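Local coordinates for protein mandelate racemase/muconate lactonizing enzyme (Jannaschia sp., PDB 4J3Z) that probably abstracts a proton next to a substrate carboxylate at a metal-dependent site, as relatives in the enolase superfamily do, at residues E343-G348 and A372-H377; L25-T30 and E99-D104; I220-A225 and L232-P237; F214-A219 and P240-G245. One frame throughout, in Å; residues are numbered along the deposited sequence.

Contact 1 (E343-G348 and A372-H377); sequences EALVTG and AIANAH
The carbonyl oxygen of Ile373 is gripped twice by His377: ND1 of the imidazole lies 3.1 Å from O of Ile373, with an N-H...O angle of 152°, while the backbone N of the same histidine adds a weak bond. The oxygen sits at the ring edge, close to the ring plane, which helps set the rotation of the imidazole as the chain leaves the helix. The side chain of Ile373 reaches across to 343-348. Its CG2 rests 3.7 Å from CA of Leu345, and its CG1 lies 3.8 Å from O of Ala344. Leu345 answers with CG anti to its own N (chi1 -175°), which carries the branch toward helix 371-376; there CD1 lies 3.7 Å from Ala374 N and 3.8 Å from Ile373 CG2. No hydrogen bond crosses between the segments; the touching side-chain atoms are all carbon, and they meet backbone as well as side-chain atoms. Asn370, just ahead of helix 371-376, bonds through ND2 to Ala344 O and through its backbone to Leu345. Leu345 packs on Val12 and Trp24 of strands 4-12 and 24-31, and Ala374 on Phe10 of strand 4-12, while strand 346-347 pairs antiparallel with strand 368-369.

Contact 2 (L25-T30 and E99-D104); sequences LLVRVT and EMACWD
Strand 25-30 passes close to helix segment 99-104, nearest at Val29 and Ala101, whose CA atoms are 6.2 Å apart. So near an approach goes with the small side chain that the helix presents: the methyl group of Ala101 points at the strand and meets two valines that lie two residues apart on the same strand face. The closer is Val29, whose CG2 stands 3.8 Å from Ala101 CB. With CG1 anti to the backbone N (chi1 176°), it is the other branch, CG2, that Val29 turns to the helix, and its CB follows at 4.1 Å from Ala101 CB. Val27 is a looser neighbour, its CG2 at 4.3 Å from the same methyl. The contact is buried and wholly apolar. Helix against antiparallel sheet is the build of the N-terminal capping domain of the enolase superfamily. Away from the strand, Glu99 accepts a weak bond from Trp103 NE1, and its carboxylate also takes the backbone N of Ile290 and Trp291. Asp104 binds the N of Leu38 and Leu365. Both valines also pack on Leu7 of the adjoining strand 4-12. Through Ala101, helix 89-109 lies against one face of the sheet of strands 4-12, 24-31 and 36-41.

Contact 3 (I220-A225 and L232-P237); sequences IRLAKA and LWYEEP
Tyr234 extends from its strand to helix 216-226 and meets Leu222 and Ala223 with different parts of its side chain. Its CG is anti to the backbone N (chi1 -171°), which carries the ring toward the helix, and the second torsion is close to zero (chi2 -2°), so that CA lies nearly in the ring plane. The ring carbon CE2 comes 3.7 Å from Ala223 CB, with CD2 at 3.8 Å from the same methyl; the approach is oblique. At the far end the hydroxyl is bordered by Leu222, whose CD2 is 3.5 Å and CB 3.8 Å from Tyr234 OH. Leu222, likewise extended at its first torsion (chi1 -175°), crosses the tyrosine at about a right angle. One face of the ring carries Pro237, with CB 3.9 Å above the plane and displaced to the rim. The setting is a beta-alpha-beta unit, strand 205-209, helix 216-226 and strand 233-235, within the enolase-type barrel: Tyr234 faces the outer helix, while Trp233 and Glu235 project from the other side of the strand and share a weak NE1 to OE1 bond. The buried hydroxyl of Tyr234 is probably satisfied by Ala219 O. A leucine here would probably leave that carbonyl without its side-chain mate and open a gap beside Leu222 and Ala223. On the helix's other side, Arg221 forms salt bridges through NH2 with Asp205 and Asp230 of a neighbouring subunit.

Contact 4 (F214-A219 and P240-G245); sequences FAPAGA and PDNLPG
Van der Waals touches carry this contact, and all of them involve the ring of Pro216. Its CB lies 4.1 Å from the carbonyl O of Gly245, and its CG lies 4.3 Å from ND2 of Asn242, so the pyrrolidine meets polar atoms with carbon and forms no hydrogen bond across the segments. Asn242 is extended at its first torsion (chi1 -173°), which carries the carboxamide toward the proline. Gly245 has its own reason for being small: a CB there would point at the proline ring and run into Asn242 ND2.

Hydrogen bonds act within each segment instead. Ala215, at the N-cap position, offers its O to the N of Ala219 at 3.1 Å, opening helix 216-226; Pro216, in the first turn, has no N-H to give, which suits a place where helix N-H groups lack carbonyl partners. Across the way, Gly245 N bonds to Asn242 O at 2.8 Å and closes a turn just ahead of helix 246-252.

Contacts between subunits form a third kind. Pro216 and Asn242 both pack on Gly304 of a neighbouring subunit, and Asp241 O is hydrogen-bonded to Thr267 OG1 of another. Within the chain, the contact joins the start of one outer barrel helix to the loop leading into the next: the Pro216 ring also packs on Ile238 and on Glu248 and Val249 of helix 246-252, while the loop of 240-245 follows strand 233-235.

In the fold
Along the chain, contact 2 starts first, contacts 3 and 4 share the middle, and contact 1 comes last. Contacts 1 and 2 lie on one side of the molecule, their centres 16 Å apart, and meet where Leu345 packs on Leu26 of strand 24-31, so helix 340-345 packs against the N-terminal sheet. Contacts 3 and 4, centres 11 Å apart, lie on the opposite side of the chain's centre, their centres 35 to 39 Å from those of contacts 1 and 2. Both use helix 216-226, and contact 4 brackets contact 3 in sequence. Both also touch the second subunit, so this part of the barrel lies at a subunit interface.

Contact 1 (E343-G348 and A372-H377)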
loop_
_atom_site.group_PDB
_atom_site.type_symbol
_atom_site.label_atom_id
_atom_site.label_comp_id
_atom_site.label_asym_id
_atom_site.label_seq_id
_atom_site.Cartn_x
_atom_site.Cartn_y
_atom_site.Cartn_z
ATOM N N GLU D 343 -26.232 -41.865 11.528
ATOM C CA GLU D 343 -26.648 -42.275 12.879
ATOM C C GLU D 343 -26.549 -43.795 13.113
ATOM O O GLU D 343 -26.612 -44.262 14.252
ATOM C CB GLU D 343 -28.073 -41.771 13.171
ATOM C CG GLU D 343 -28.533 -41.873 14.621
ATOM C CD GLU D 343 -27.796 -40.935 15.573
ATOM O OE1 GLU D 343 -27.360 -39.834 15.156
ATOM O OE2 GLU D 343 -27.674 -41.298 16.757
ATOM N N ALA D 344 -26.393 -44.556 12.034
ATOM C CA ALA D 344 -26.193 -46.005 12.124
ATOM C C ALA D 344 -24.716 -46.377 12.238
ATOM O O ALA D 344 -24.360 -47.283 13.004
ATOM C CB ALA D 344 -26.816 -46.705 10.918
ATOM N N LEU D 345 -23.862 -45.693 11.470
ATOM C CA LEU D 345 -22.433 -46.050 11.397
ATOM C C LEU D 345 -21.732 -45.962 12.755
ATOM O O LEU D 345 -20.886 -46.796 13.073
ATOM C CB LEU D 345 -21.688 -45.229 10.325
ATOM C CG LEU D 345 -20.208 -45.579 10.045
ATOM C CD1 LEU D 345 -19.967 -47.079 9.863
ATOM C CD2 LEU D 345 -19.670 -44.817 8.847
ATOM N N VAL D 346 -22.098 -44.960 13.549
ATOM C CA VAL D 346 -21.580 -44.821 14.910
ATOM C C VAL D 346 -22.725 -44.856 15.930
ATOM O O VAL D 346 -23.893 -44.695 15.560
ATOM C CB VAL D 346 -20.765 -43.513 15.080
ATOM C CG1 VAL D 346 -19.421 -43.599 14.356
ATOM C CG2 VAL D 346 -21.561 -42.309 14.599
ATOM N N THR D 347 -22.401 -45.096 17.200
ATOM C CA THR D 347 -23.323 -44.753 18.285
ATOM C C THR D 347 -22.712 -43.598 19.095
ATOM O O THR D 347 -21.555 -43.669 19.514
ATOM C CB THR D 347 -23.702 -45.947 19.194
ATOM O OG1 THR D 347 -22.605 -46.290 20.053
ATOM C CG2 THR D 347 -24.132 -47.176 18.362
ATOM N N GLY D 348 -23.479 -42.525 19.276
ATOM C CA GLY D 348 -22.998 -41.352 20.014
ATOM C C GLY D 348 -22.971 -40.063 19.211
ATOM O O GLY D 348 -22.756 -38.985 19.761
ATOM N N ALA D 372 -19.918 -54.016 12.379
ATOM C CA ALA D 372 -20.797 -54.700 11.434
ATOM C C ALA D 372 -21.327 -53.764 10.343
ATOM O O ALA D 372 -21.317 -54.112 9.166
ATOM C CB ALA D 372 -21.936 -55.389 12.172
ATOM N N ILE D 373 -21.774 -52.573 10.741
ATOM C CA ILE D 373 -22.200 -51.530 9.806
ATOM C C ILE D 373 -21.044 -51.098 8.914
ATOM O O ILE D 373 -21.175 -51.042 7.686
ATOM C CB ILE D 373 -22.792 -50.314 10.557
ATOM C CG1 ILE D 373 -24.029 -50.736 11.366
ATOM C CG2 ILE D 373 -23.153 -49.185 9.594
ATOM C CD1 ILE D 373 -25.134 -51.386 10.548
ATOM N N ALA D 374 -19.907 -50.809 9.545
ATOM C CA ALA D 374 -18.682 -50.450 8.839
ATOM C C ALA D 374 -18.380 -51.428 7.712
ATOM O O ALA D 374 -18.329 -51.030 6.553
ATOM C CB ALA D 374 -17.506 -50.377 9.817
ATOM N N ASN D 375 -18.198 -52.704 8.057
ATOM C CA ASN D 375 -17.746 -53.727 7.102
ATOM C C ASN D 375 -18.737 -54.021 5.976
ATOM O O ASN D 375 -18.348 -54.087 4.805
ATOM C CB ASN D 375 -17.338 -55.015 7.837
ATOM C CG ASN D 375 -16.104 -54.822 8.714
ATOM O OD1 ASN D 375 -15.202 -54.033 8.388
ATOM N ND2 ASN D 375 -16.055 -55.544 9.830
ATOM N N ALA D 376 -20.013 -54.181 6.329
ATOM C CA ALA D 376 -21.077 -54.412 5.344
ATOM C C ALA D 376 -21.114 -53.349 4.242
ATOM O O ALA D 376 -21.559 -53.613 3.121
ATOM C CB ALA D 376 -22.429 -54.492 6.046
ATOM N N HIS D 377 -20.643 -52.146 4.571
ATOM C CA HIS D 377 -20.613 -51.029 3.625
ATOM C C HIS D 377 -19.222 -50.700 3.080
ATOM O O HIS D 377 -19.026 -49.622 2.509
ATOM C CB HIS D 377 -21.180 -49.776 4.284
ATOM C CG HIS D 377 -22.666 -49.785 4.434
ATOM N ND1 HIS D 377 -23.305 -50.350 5.517
ATOM C CD2 HIS D 377 -23.642 -49.262 3.652
ATOM C CE1 HIS D 377 -24.610 -50.187 5.388
ATOM N NE2 HIS D 377 -24.840 -49.530 4.265
#

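Contact 2 (L25-T30 and E99-D104)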
loop_
_atom_site.group_PDB
_atom_site.type_symbol
_atom_site.label_atom_id
_atom_site.label_comp_id
_atom_site.label_asym_id
_atom_site.label_seq_id
_atom_site.Cartn_x
_atom_site.Cartn_y
_atom_site.Cartn_z
ATOM N N LEU D 25 -13.432 -42.033 4.725
ATOM C CA LEU D 25 -12.195 -42.672 5.149
ATOM C C LEU D 25 -11.997 -42.537 6.649
ATOM O O LEU D 25 -11.566 -41.485 7.147
ATOM C CB LEU D 25 -10.997 -42.062 4.410
ATOM C CG LEU D 25 -10.609 -42.619 3.046
ATOM C CD1 LEU D 25 -10.087 -41.499 2.148
ATOM C CD2 LEU D 25 -9.574 -43.717 3.212
ATOM N N LEU D 26 -12.292 -43.613 7.370
ATOM C CA LEU D 26 -12.220 -43.592 8.832
ATOM C C LEU D 26 -11.012 -44.359 9.351
ATOM O O LEU D 26 -10.673 -45.415 8.819
ATOM C CB LEU D 26 -13.496 -44.167 9.443
ATOM C CG LEU D 26 -14.868 -43.722 8.937
ATOM C CD1 LEU D 26 -15.941 -44.257 9.874
ATOM C CD2 LEU D 26 -14.976 -42.205 8.809
ATOM N N VAL D 27 -10.374 -43.808 10.385
ATOM C CA VAL D 27 -9.249 -44.449 11.067
ATOM C C VAL D 27 -9.594 -44.748 12.537
ATOM O O VAL D 27 -10.256 -43.951 13.206
ATOM C CB VAL D 27 -7.945 -43.606 10.976
ATOM C CG1 VAL D 27 -7.650 -43.194 9.535
ATOM C CG2 VAL D 27 -7.987 -42.382 11.889
ATOM N N ARG D 28 -9.164 -45.905 13.024
ATOM C CA ARG D 28 -9.306 -46.245 14.440
ATOM C C ARG D 28 -7.955 -46.665 15.014
ATOM O O ARG D 28 -7.468 -47.757 14.725
ATOM C CB ARG D 28 -10.339 -47.358 14.631
ATOM C CG ARG D 28 -10.606 -47.725 16.082
ATOM C CD ARG D 28 -10.999 -49.187 16.170
ATOM N NE ARG D 28 -12.436 -49.346 16.311
ATOM C CZ ARG D 28 -13.163 -50.301 15.739
ATOM N NH1 ARG D 28 -12.594 -51.203 14.943
ATOM N NH2 ARG D 28 -14.477 -50.338 15.960
ATOM N N VAL D 29 -7.351 -45.775 15.804
ATOM C CA VAL D 29 -6.048 -46.013 16.431
ATOM C C VAL D 29 -6.217 -46.635 17.821
ATOM O O VAL D 29 -6.996 -46.125 18.628
ATOM C CB VAL D 29 -5.237 -44.698 16.561
ATOM C CG1 VAL D 29 -3.919 -44.932 17.296
ATOM C CG2 VAL D 29 -4.975 -44.085 15.193
ATOM N N THR D 30 -5.475 -47.716 18.091
ATOM C CA THR D 30 -5.408 -48.344 19.422
ATOM C C THR D 30 -4.061 -48.062 20.103
ATOM O O THR D 30 -3.008 -48.069 19.454
ATOM C CB THR D 30 -5.611 -49.882 19.345
ATOM O OG1 THR D 30 -6.890 -50.174 18.783
ATOM C CG2 THR D 30 -5.542 -50.538 20.733
ATOM N N GLU D 99 -4.921 -37.442 14.013
ATOM C CA GLU D 99 -4.910 -36.470 15.068
ATOM C C GLU D 99 -6.221 -36.401 15.815
ATOM O O GLU D 99 -6.236 -36.336 17.011
ATOM C CB GLU D 99 -4.494 -35.095 14.493
ATOM C CG GLU D 99 -4.314 -33.968 15.465
ATOM C CD GLU D 99 -5.472 -33.015 15.511
ATOM O OE1 GLU D 99 -6.613 -33.401 15.355
ATOM O OE2 GLU D 99 -5.232 -31.858 15.704
ATOM N N MET D 100 -7.315 -36.423 15.084
ATOM C CA MET D 100 -8.645 -36.578 15.703
ATOM C C MET D 100 -8.695 -37.821 16.597
ATOM O O MET D 100 -9.252 -37.783 17.702
ATOM C CB MET D 100 -9.749 -36.703 14.658
ATOM C CG MET D 100 -9.939 -35.538 13.694
ATOM S SD MET D 100 -11.287 -36.017 12.611
ATOM C CE MET D 100 -11.362 -34.665 11.442
ATOM N N ALA D 101 -8.108 -38.920 16.115
ATOM C CA ALA D 101 -8.078 -40.188 16.859
ATOM C C ALA D 101 -7.331 -40.049 18.180
ATOM O O ALA D 101 -7.712 -40.666 19.177
ATOM C CB ALA D 101 -7.474 -41.306 16.013
ATOM N N CYS D 102 -6.274 -39.238 18.178
ATOM C CA CYS D 102 -5.534 -38.896 19.395
ATOM C C CYS D 102 -6.425 -38.190 20.415
ATOM O O CYS D 102 -6.588 -38.690 21.530
ATOM C CB CYS D 102 -4.303 -38.043 19.071
ATOM S SG CYS D 102 -2.994 -38.945 18.205
ATOM N N TRP D 103 -7.019 -37.055 20.029
ATOM C CA TRP D 103 -7.952 -36.318 20.898
ATOM C C TRP D 103 -9.067 -37.205 21.469
ATOM O O TRP D 103 -9.544 -36.977 22.585
ATOM C CB TRP D 103 -8.566 -35.131 20.154
ATOM C CG TRP D 103 -7.630 -33.984 19.931
ATOM C CD1 TRP D 103 -7.104 -33.568 18.735
ATOM C CD2 TRP D 103 -7.119 -33.092 20.927
ATOM N NE1 TRP D 103 -6.289 -32.469 18.930
ATOM C CE2 TRP D 103 -6.274 -32.166 20.269
ATOM C CE3 TRP D 103 -7.276 -32.995 22.317
ATOM C CZ2 TRP D 103 -5.604 -31.156 20.953
ATOM C CZ3 TRP D 103 -6.599 -31.985 22.997
ATOM C CH2 TRP D 103 -5.779 -31.083 22.315
ATOM N N ASP D 104 -9.487 -38.206 20.697
ATOM C CA ASP D 104 -10.456 -39.208 21.173
ATOM C C ASP D 104 -9.852 -40.075 22.285
ATOM O O ASP D 104 -10.498 -40.316 23.304
ATOM C CB ASP D 104 -10.966 -40.072 20.011
ATOM C CG ASP D 104 -12.304 -40.743 20.309
ATOM O OD1 ASP D 104 -13.108 -40.178 21.093
ATOM O OD2 ASP D 104 -12.554 -41.843 19.758
#

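Contact 3 (I220-A225 and L232-P237)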
loop_
_atom_site.group_PDB
_atom_site.type_symbol
_atom_site.label_atom_id
_atom_site.label_comp_id
_atom_site.label_asym_id
_atom_site.label_seq_id
_atom_site.Cartn_x
_atom_site.Cartn_y
_atom_site.Cartn_z
ATOM N N ILE D 220 -18.237 -11.669 -9.083
ATOM C CA ILE D 220 -18.777 -10.352 -8.775
ATOM C C ILE D 220 -20.106 -10.048 -9.488
ATOM O O ILE D 220 -21.039 -9.536 -8.867
ATOM C CB ILE D 220 -17.743 -9.259 -9.075
ATOM C CG1 ILE D 220 -16.473 -9.520 -8.245
ATOM C CG2 ILE D 220 -18.353 -7.872 -8.837
ATOM C CD1 ILE D 220 -15.214 -8.870 -8.790
ATOM N N ARG D 221 -20.188 -10.359 -10.779
ATOM C CA ARG D 221 -21.462 -10.323 -11.500
ATOM C C ARG D 221 -22.538 -11.137 -10.782
ATOM O O ARG D 221 -23.677 -10.701 -10.694
ATOM C CB ARG D 221 -21.303 -10.863 -12.921
ATOM C CG ARG D 221 -20.575 -9.932 -13.881
ATOM C CD ARG D 221 -20.333 -10.642 -15.201
ATOM N NE ARG D 221 -21.581 -10.900 -15.926
ATOM C CZ ARG D 221 -21.738 -11.852 -16.840
ATOM N NH1 ARG D 221 -20.727 -12.665 -17.141
ATOM N NH2 ARG D 221 -22.904 -12.000 -17.450
ATOM N N LEU D 222 -22.169 -12.312 -10.266
ATOM C CA LEU D 222 -23.126 -13.204 -9.605
ATOM C C LEU D 222 -23.551 -12.630 -8.260
ATOM O O LEU D 222 -24.750 -12.592 -7.934
ATOM C CB LEU D 222 -22.522 -14.603 -9.437
ATOM C CG LEU D 222 -23.367 -15.754 -8.879
ATOM C CD1 LEU D 222 -24.669 -15.912 -9.641
ATOM C CD2 LEU D 222 -22.550 -17.037 -8.940
ATOM N N ALA D 223 -22.562 -12.164 -7.495
ATOM C CA ALA D 223 -22.790 -11.529 -6.200
ATOM C C ALA D 223 -23.743 -10.340 -6.316
ATOM O O ALA D 223 -24.502 -10.047 -5.387
ATOM C CB ALA D 223 -21.466 -11.094 -5.599
ATOM N N LYS D 224 -23.697 -9.688 -7.450
ATOM C CA LYS D 224 -24.563 -8.595 -7.803
ATOM C C LYS D 224 -26.023 -8.956 -8.007
ATOM O O LYS D 224 -26.890 -8.167 -7.726
ATOM C CB LYS D 224 -23.995 -7.754 -8.956
ATOM C CG LYS D 224 -23.010 -6.678 -8.549
ATOM C CD LYS D 224 -23.400 -6.052 -7.236
ATOM C CE LYS D 224 -22.236 -5.671 -6.373
ATOM N NZ LYS D 224 -22.483 -4.534 -5.478
ATOM N N ALA D 225 -26.263 -10.157 -8.511
ATOM C CA ALA D 225 -27.638 -10.637 -8.752
ATOM C C ALA D 225 -28.299 -11.120 -7.477
ATOM O O ALA D 225 -29.515 -10.988 -7.308
ATOM C CB ALA D 225 -27.661 -11.740 -9.792
ATOM N N LEU D 232 -26.351 -14.746 3.727
ATOM C CA LEU D 232 -25.408 -14.675 4.852
ATOM C C LEU D 232 -23.967 -14.831 4.403
ATOM O O LEU D 232 -23.055 -14.277 5.042
ATOM C CB LEU D 232 -25.719 -15.720 5.926
ATOM C CG LEU D 232 -25.020 -15.603 7.295
ATOM C CD1 LEU D 232 -25.820 -16.275 8.392
ATOM C CD2 LEU D 232 -23.623 -16.181 7.277
ATOM N N TRP D 233 -23.750 -15.597 3.331
ATOM C CA TRP D 233 -22.412 -15.721 2.772
ATOM C C TRP D 233 -22.346 -16.121 1.300
ATOM O O TRP D 233 -23.299 -16.667 0.737
ATOM C CB TRP D 233 -21.504 -16.614 3.645
ATOM C CG TRP D 233 -21.736 -18.119 3.621
ATOM C CD1 TRP D 233 -22.007 -18.904 2.530
ATOM C CD2 TRP D 233 -21.630 -19.014 4.739
ATOM N NE1 TRP D 233 -22.104 -20.226 2.905
ATOM C CE2 TRP D 233 -21.879 -20.322 4.256
ATOM C CE3 TRP D 233 -21.370 -18.836 6.107
ATOM C CZ2 TRP D 233 -21.874 -21.444 5.093
ATOM C CZ3 TRP D 233 -21.357 -19.956 6.938
ATOM C CH2 TRP D 233 -21.619 -21.245 6.421
ATOM N N TYR D 234 -21.207 -15.817 0.694
ATOM C CA TYR D 234 -20.865 -16.238 -0.645
ATOM C C TYR D 234 -19.639 -17.141 -0.504
ATOM O O TYR D 234 -18.541 -16.677 -0.171
ATOM C CB TYR D 234 -20.557 -15.013 -1.502
ATOM C CG TYR D 234 -20.377 -15.273 -2.974
ATOM C CD1 TYR D 234 -20.449 -16.558 -3.501
ATOM C CD2 TYR D 234 -20.138 -14.223 -3.849
ATOM C CE1 TYR D 234 -20.273 -16.788 -4.857
ATOM C CE2 TYR D 234 -19.962 -14.441 -5.206
ATOM C CZ TYR D 234 -20.031 -15.726 -5.703
ATOM O OH TYR D 234 -19.865 -15.944 -7.052
ATOM N N GLU D 235 -19.843 -18.434 -0.629
ATOM C CA GLU D 235 -18.826 -19.398 -0.288
ATOM C C GLU D 235 -18.103 -19.892 -1.510
ATOM O O GLU D 235 -18.699 -20.247 -2.450
ATOM C CB GLU D 235 -19.440 -20.513 0.546
ATOM C CG GLU D 235 -18.789 -21.858 0.439
ATOM C CD GLU D 235 -19.622 -22.973 0.977
ATOM O OE1 GLU D 235 -20.790 -22.759 1.212
ATOM O OE2 GLU D 235 -19.082 -24.060 1.152
ATOM N N GLU D 236 -16.789 -19.879 -1.446
ATOM C CA GLU D 236 -15.907 -20.452 -2.463
ATOM C C GLU D 236 -16.194 -19.943 -3.842
ATOM O O GLU D 236 -16.525 -20.667 -4.727
ATOM C CB GLU D 236 -15.822 -21.994 -2.399
ATOM C CG GLU D 236 -14.945 -22.558 -1.297
ATOM C CD GLU D 236 -14.233 -23.823 -1.691
ATOM O OE1 GLU D 236 -14.883 -24.688 -2.250
ATOM O OE2 GLU D 236 -13.037 -23.965 -1.474
ATOM N N PRO D 237 -16.113 -18.645 -3.961
ATOM C CA PRO D 237 -16.473 -17.958 -5.195
ATOM C C PRO D 237 -15.527 -18.274 -6.346
ATOM O O PRO D 237 -15.946 -18.347 -7.514
ATOM C CB PRO D 237 -16.327 -16.473 -4.827
ATOM C CG PRO D 237 -15.360 -16.441 -3.704
ATOM C CD PRO D 237 -15.599 -17.712 -2.936
#

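Contact 4 (F214-A219 and P240-G245)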
loop_
_atom_site.group_PDB
_atom_site.type_symbol
_atom_site.label_atom_id
_atom_site.label_comp_id
_atom_site.label_asym_id
_atom_site.label_seq_id
_atom_site.Cartn_x
_atom_site.Cartn_y
_atom_site.Cartn_z
ATOM N N PHE D 214 -15.977 -20.239 -10.616
ATOM C CA PHE D 214 -15.915 -18.974 -11.342
ATOM C C PHE D 214 -14.678 -18.127 -11.138
ATOM O O PHE D 214 -14.098 -18.102 -10.064
ATOM C CB PHE D 214 -17.158 -18.129 -11.055
ATOM C CG PHE D 214 -18.452 -18.850 -11.294
ATOM C CD1 PHE D 214 -18.737 -19.420 -12.534
ATOM C CD2 PHE D 214 -19.394 -18.948 -10.281
ATOM C CE1 PHE D 214 -19.940 -20.079 -12.753
ATOM C CE2 PHE D 214 -20.594 -19.612 -10.495
ATOM C CZ PHE D 214 -20.867 -20.173 -11.729
ATOM N N ALA D 215 -14.290 -17.436 -12.202
ATOM C CA ALA D 215 -13.203 -16.475 -12.189
ATOM C C ALA D 215 -13.625 -15.235 -11.401
ATOM O O ALA D 215 -14.782 -14.839 -11.475
ATOM C CB ALA D 215 -12.863 -16.099 -13.624
ATOM N N PRO D 216 -12.694 -14.607 -10.653
ATOM C CA PRO D 216 -13.056 -13.511 -9.743
ATOM C C PRO D 216 -14.046 -12.487 -10.310
ATOM O O PRO D 216 -14.993 -12.131 -9.627
ATOM C CB PRO D 216 -11.701 -12.862 -9.401
ATOM C CG PRO D 216 -10.695 -13.512 -10.310
ATOM C CD PRO D 216 -11.245 -14.874 -10.592
ATOM N N ALA D 217 -13.815 -12.031 -11.540
ATOM C CA ALA D 217 -14.702 -11.101 -12.256
ATOM C C ALA D 217 -16.120 -11.637 -12.425
ATOM O O ALA D 217 -17.103 -10.874 -12.370
ATOM C CB ALA D 217 -14.121 -10.786 -13.628
ATOM N N GLY D 218 -16.215 -12.946 -12.662
ATOM C CA GLY D 218 -17.496 -13.616 -12.814
ATOM C C GLY D 218 -18.255 -13.602 -11.508
ATOM O O GLY D 218 -19.423 -13.187 -11.451
ATOM N N ALA D 219 -17.566 -14.041 -10.454
ATOM C CA ALA D 219 -18.111 -14.095 -9.100
ATOM C C ALA D 219 -18.810 -12.796 -8.677
ATOM O O ALA D 219 -19.850 -12.825 -8.012
ATOM C CB ALA D 219 -17.015 -14.455 -8.114
ATOM N N PRO D 240 -9.702 -22.344 -5.229
ATOM C CA PRO D 240 -8.923 -22.212 -3.993
ATOM C C PRO D 240 -7.440 -21.926 -4.217
ATOM O O PRO D 240 -6.734 -21.576 -3.256
ATOM C CB PRO D 240 -9.088 -23.581 -3.327
ATOM C CG PRO D 240 -9.361 -24.510 -4.451
ATOM C CD PRO D 240 -10.197 -23.722 -5.418
ATOM N N ASP D 241 -6.984 -22.083 -5.466
ATOM C CA ASP D 241 -5.597 -21.845 -5.865
ATOM C C ASP D 241 -5.328 -20.378 -6.173
ATOM O O ASP D 241 -4.230 -20.022 -6.612
ATOM C CB ASP D 241 -5.221 -22.724 -7.080
ATOM C CG ASP D 241 -5.898 -22.273 -8.395
ATOM O OD1 ASP D 241 -6.674 -21.287 -8.394
ATOM O OD2 ASP D 241 -5.653 -22.911 -9.441
ATOM N N ASN D 242 -6.330 -19.522 -5.967
ATOM C CA ASN D 242 -6.158 -18.086 -6.207
ATOM C C ASN D 242 -6.668 -17.202 -5.075
ATOM O O ASN D 242 -7.495 -16.312 -5.283
ATOM C CB ASN D 242 -6.763 -17.673 -7.557
ATOM C CG ASN D 242 -6.462 -16.223 -7.918
ATOM O OD1 ASN D 242 -5.560 -15.591 -7.351
ATOM N ND2 ASN D 242 -7.232 -15.682 -8.857
ATOM N N LEU D 243 -6.135 -17.426 -3.876
ATOM C CA LEU D 243 -6.491 -16.610 -2.709
ATOM C C LEU D 243 -6.245 -15.107 -2.837
ATOM O O LEU D 243 -6.978 -14.325 -2.219
ATOM C CB LEU D 243 -5.832 -17.143 -1.438
ATOM C CG LEU D 243 -6.198 -18.586 -1.103
ATOM C CD1 LEU D 243 -5.363 -19.114 0.046
ATOM C CD2 LEU D 243 -7.688 -18.760 -0.852
ATOM N N PRO D 244 -5.243 -14.687 -3.645
ATOM C CA PRO D 244 -5.143 -13.237 -3.858
ATOM C C PRO D 244 -6.328 -12.668 -4.624
ATOM O O PRO D 244 -6.443 -11.459 -4.745
ATOM C CB PRO D 244 -3.850 -13.077 -4.680
ATOM C CG PRO D 244 -3.057 -14.311 -4.386
ATOM C CD PRO D 244 -4.085 -15.396 -4.224
ATOM N N GLY D 245 -7.192 -13.532 -5.140
ATOM C CA GLY D 245 -8.360 -13.091 -5.893
ATOM C C GLY D 245 -9.588 -12.864 -5.036
ATOM O O GLY D 245 -10.596 -12.355 -5.521
#